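Long-range contact in endo-beta-1,2-glucanase (Talaromyces funiculosus, PDB 6IMV), which hydrolyses the internal beta-1,2-glucosidic linkages of beta-1,2-glucans, acting as an endo-beta-1,2-glucanase that defines a new glycoside hydrolase family: residues F324-R329 with K480-P485. Numbering follows the deposited sequence.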
loop_
_atom_site.group_PDB
_atom_site.type_symbol
_atom_site.label_atom_id
_atom_site.label_comp_id
_atom_site.label_asym_id
_atom_site.label_seq_id
_atom_site.Cartn_x
_atom_site.Cartn_y
_atom_site.Cartn_z
ATOM N N PHE A 324 -16.266 -6.525 0.654
ATOM C CA PHE A 324 -15.071 -6.010 1.325
ATOM C C PHE A 324 -15.402 -5.531 2.750
ATOM O O PHE A 324 -14.534 -5.583 3.626
ATOM C CB PHE A 324 -14.389 -4.946 0.461
ATOM C CG PHE A 324 -13.508 -5.547 -0.606
ATOM C CD1 PHE A 324 -14.064 -6.159 -1.717
ATOM C CD2 PHE A 324 -12.128 -5.543 -0.476
ATOM C CE1 PHE A 324 -13.253 -6.712 -2.701
ATOM C CE2 PHE A 324 -11.322 -6.119 -1.444
ATOM C CZ PHE A 324 -11.883 -6.684 -2.567
ATOM N N GLN A 325 -16.643 -5.093 2.992
ATOM C CA GLN A 325 -17.078 -4.801 4.354
ATOM C C GLN A 325 -17.063 -6.108 5.168
ATOM O O GLN A 325 -16.587 -6.144 6.291
ATOM C CB GLN A 325 -18.453 -4.124 4.382
ATOM C CG GLN A 325 -18.803 -3.556 5.755
ATOM C CD GLN A 325 -19.992 -2.622 5.776
ATOM O OE1 GLN A 325 -20.738 -2.501 4.820
ATOM N NE2 GLN A 325 -20.201 -1.971 6.902
ATOM N N ASN A 326 -17.591 -7.187 4.582
ATOM C CA ASN A 326 -17.574 -8.505 5.217
ATOM C C ASN A 326 -16.136 -8.891 5.600
ATOM O O ASN A 326 -15.922 -9.468 6.655
ATOM C CB ASN A 326 -18.208 -9.569 4.318
ATOM C CG ASN A 326 -19.704 -9.724 4.510
ATOM O OD1 ASN A 326 -20.360 -8.882 5.125
ATOM N ND2 ASN A 326 -20.246 -10.820 3.993
ATOM N N ALA A 327 -15.158 -8.569 4.741
ATOM C CA ALA A 327 -13.756 -8.910 5.003
ATOM C C ALA A 327 -13.337 -8.371 6.374
ATOM O O ALA A 327 -12.561 -9.019 7.077
ATOM C CB ALA A 327 -12.856 -8.371 3.914
ATOM N N GLU A 328 -13.831 -7.180 6.731
ATOM C CA GLU A 328 -13.428 -6.492 7.959
ATOM C C GLU A 328 -14.208 -7.028 9.158
ATOM O O GLU A 328 -13.717 -6.963 10.270
ATOM C CB GLU A 328 -13.565 -4.977 7.792
ATOM C CG GLU A 328 -12.724 -4.448 6.643
ATOM C CD GLU A 328 -11.316 -5.025 6.581
ATOM O OE1 GLU A 328 -10.623 -5.011 7.632
ATOM O OE2 GLU A 328 -10.922 -5.497 5.490
ATOM N N ARG A 329 -15.416 -7.547 8.923
ATOM C CA ARG A 329 -16.139 -8.299 9.943
ATOM C C ARG A 329 -15.303 -9.526 10.328
ATOM O O ARG A 329 -15.096 -9.806 11.503
ATOM C CB ARG A 329 -17.507 -8.773 9.436
ATOM C CG ARG A 329 -18.454 -7.660 9.014
ATOM C CD ARG A 329 -19.734 -8.232 8.440
ATOM N NE ARG A 329 -20.347 -7.326 7.488
ATOM C CZ ARG A 329 -21.069 -6.268 7.824
ATOM N NH1 ARG A 329 -21.237 -5.967 9.103
ATOM N NH2 ARG A 329 -21.614 -5.525 6.877
ATOM N N LYS A 480 -23.516 -14.243 3.367
ATOM C CA LYS A 480 -23.829 -14.472 4.768
ATOM C C LYS A 480 -22.986 -13.526 5.624
ATOM O O LYS A 480 -21.897 -13.087 5.206
ATOM C CB LYS A 480 -23.561 -15.929 5.168
ATOM C CG LYS A 480 -24.336 -16.955 4.355
ATOM C CD LYS A 480 -23.985 -18.387 4.660
ATOM C CE LYS A 480 -24.258 -19.318 3.492
ATOM N NZ LYS A 480 -23.120 -19.329 2.532
ATOM N N GLY A 481 -23.521 -13.211 6.811
ATOM C CA GLY A 481 -22.757 -12.614 7.876
ATOM C C GLY A 481 -22.761 -11.099 7.827
ATOM O O GLY A 481 -22.003 -10.470 8.566
ATOM N N GLU A 482 -23.643 -10.508 7.013
ATOM C CA GLU A 482 -23.663 -9.048 6.858
ATOM C C GLU A 482 -24.220 -8.372 8.129
ATOM O O GLU A 482 -24.085 -7.164 8.287
ATOM C CB GLU A 482 -24.464 -8.630 5.627
ATOM C CG GLU A 482 -23.813 -9.019 4.318
ATOM C CD GLU A 482 -24.380 -8.270 3.130
ATOM O OE1 GLU A 482 -25.305 -8.804 2.506
ATOM O OE2 GLU A 482 -23.902 -7.139 2.845
ATOM N N HIS A 483 -24.812 -9.164 9.032
ATOM C CA HIS A 483 -25.342 -8.690 10.309
ATOM C C HIS A 483 -24.284 -8.797 11.421
ATOM O O HIS A 483 -24.530 -8.360 12.528
ATOM C CB HIS A 483 -26.623 -9.452 10.683
ATOM C CG HIS A 483 -27.786 -9.100 9.822
ATOM N ND1 HIS A 483 -28.088 -9.793 8.662
ATOM C CD2 HIS A 483 -28.707 -8.115 9.924
ATOM C CE1 HIS A 483 -29.154 -9.256 8.095
ATOM N NE2 HIS A 483 -29.553 -8.229 8.848
ATOM N N VAL A 484 -23.109 -9.383 11.142
ATOM C CA VAL A 484 -22.067 -9.501 12.157
ATOM C C VAL A 484 -21.370 -8.148 12.302
ATOM O O VAL A 484 -20.673 -7.709 11.394
ATOM C CB VAL A 484 -21.073 -10.628 11.826
ATOM C CG1 VAL A 484 -19.915 -10.652 12.811
ATOM C CG2 VAL A 484 -21.773 -11.986 11.775
ATOM N N PRO A 485 -21.511 -7.444 13.447
ATOM C CA PRO A 485 -20.806 -6.183 13.661
ATOM C C PRO A 485 -19.284 -6.372 13.688
ATOM O O PRO A 485 -18.801 -7.477 14.033
ATOM C CB PRO A 485 -21.291 -5.721 15.043
ATOM C CG PRO A 485 -22.603 -6.450 15.229
ATOM C CD PRO A 485 -22.348 -7.807 14.605
HETATM O O HOH W 1 -21.620 -6.219 4.019
#
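Arg329, on helix 318-337, reaches into the type I beta turn from Gly481 to Val484, in the loop after helix 461-475, and the pair illustrates how one arginine can bond one carbonyl of a beta turn and lie against two others. Arg329 NH1 donates to Val484 O over 2.9 Å, with an N-H...O angle of 159°; the acceptor lies at the guanidinium edge, in plane, while NH1 stands above the carbonyl plane. Also at that edge, a water accepts from Arg329 NH2 and donates to Glu482 OE2, 2.7 Å from the water oxygen. Glu482 O approaches differently, over one face and offset toward the rim, 3.2 Å from Arg329 CZ. Nearer the helix, Arg329 CD packs against Gly481 O at 3.2 Å, the same oxygen that receives the turn's own bond from Val484 N. The arginine chain runs extended from CG to NE, its chi2 of 176° carrying CD outward to the turn. An alanine in place of Arg329 would probably leave Val484 O without this donor and open a gap beside the carbonyls of Gly481 and Glu482. Asn326 helps hold the guanidinium in place: its OD1 accepts from Arg329 NE at 2.8 Å, and its ND2 is bonded to Thr294 O on strand 290-296. Backbone pairing of Lys480 with Thr294 ties the loop to that same strand. The Asn326 and Glu482 side chains cross at about a right angle, bringing Glu482 CG to 3.5 Å from Asn326 OD1. Farther out, Glu482 OE1 forms a salt bridge with Arg322 NH1.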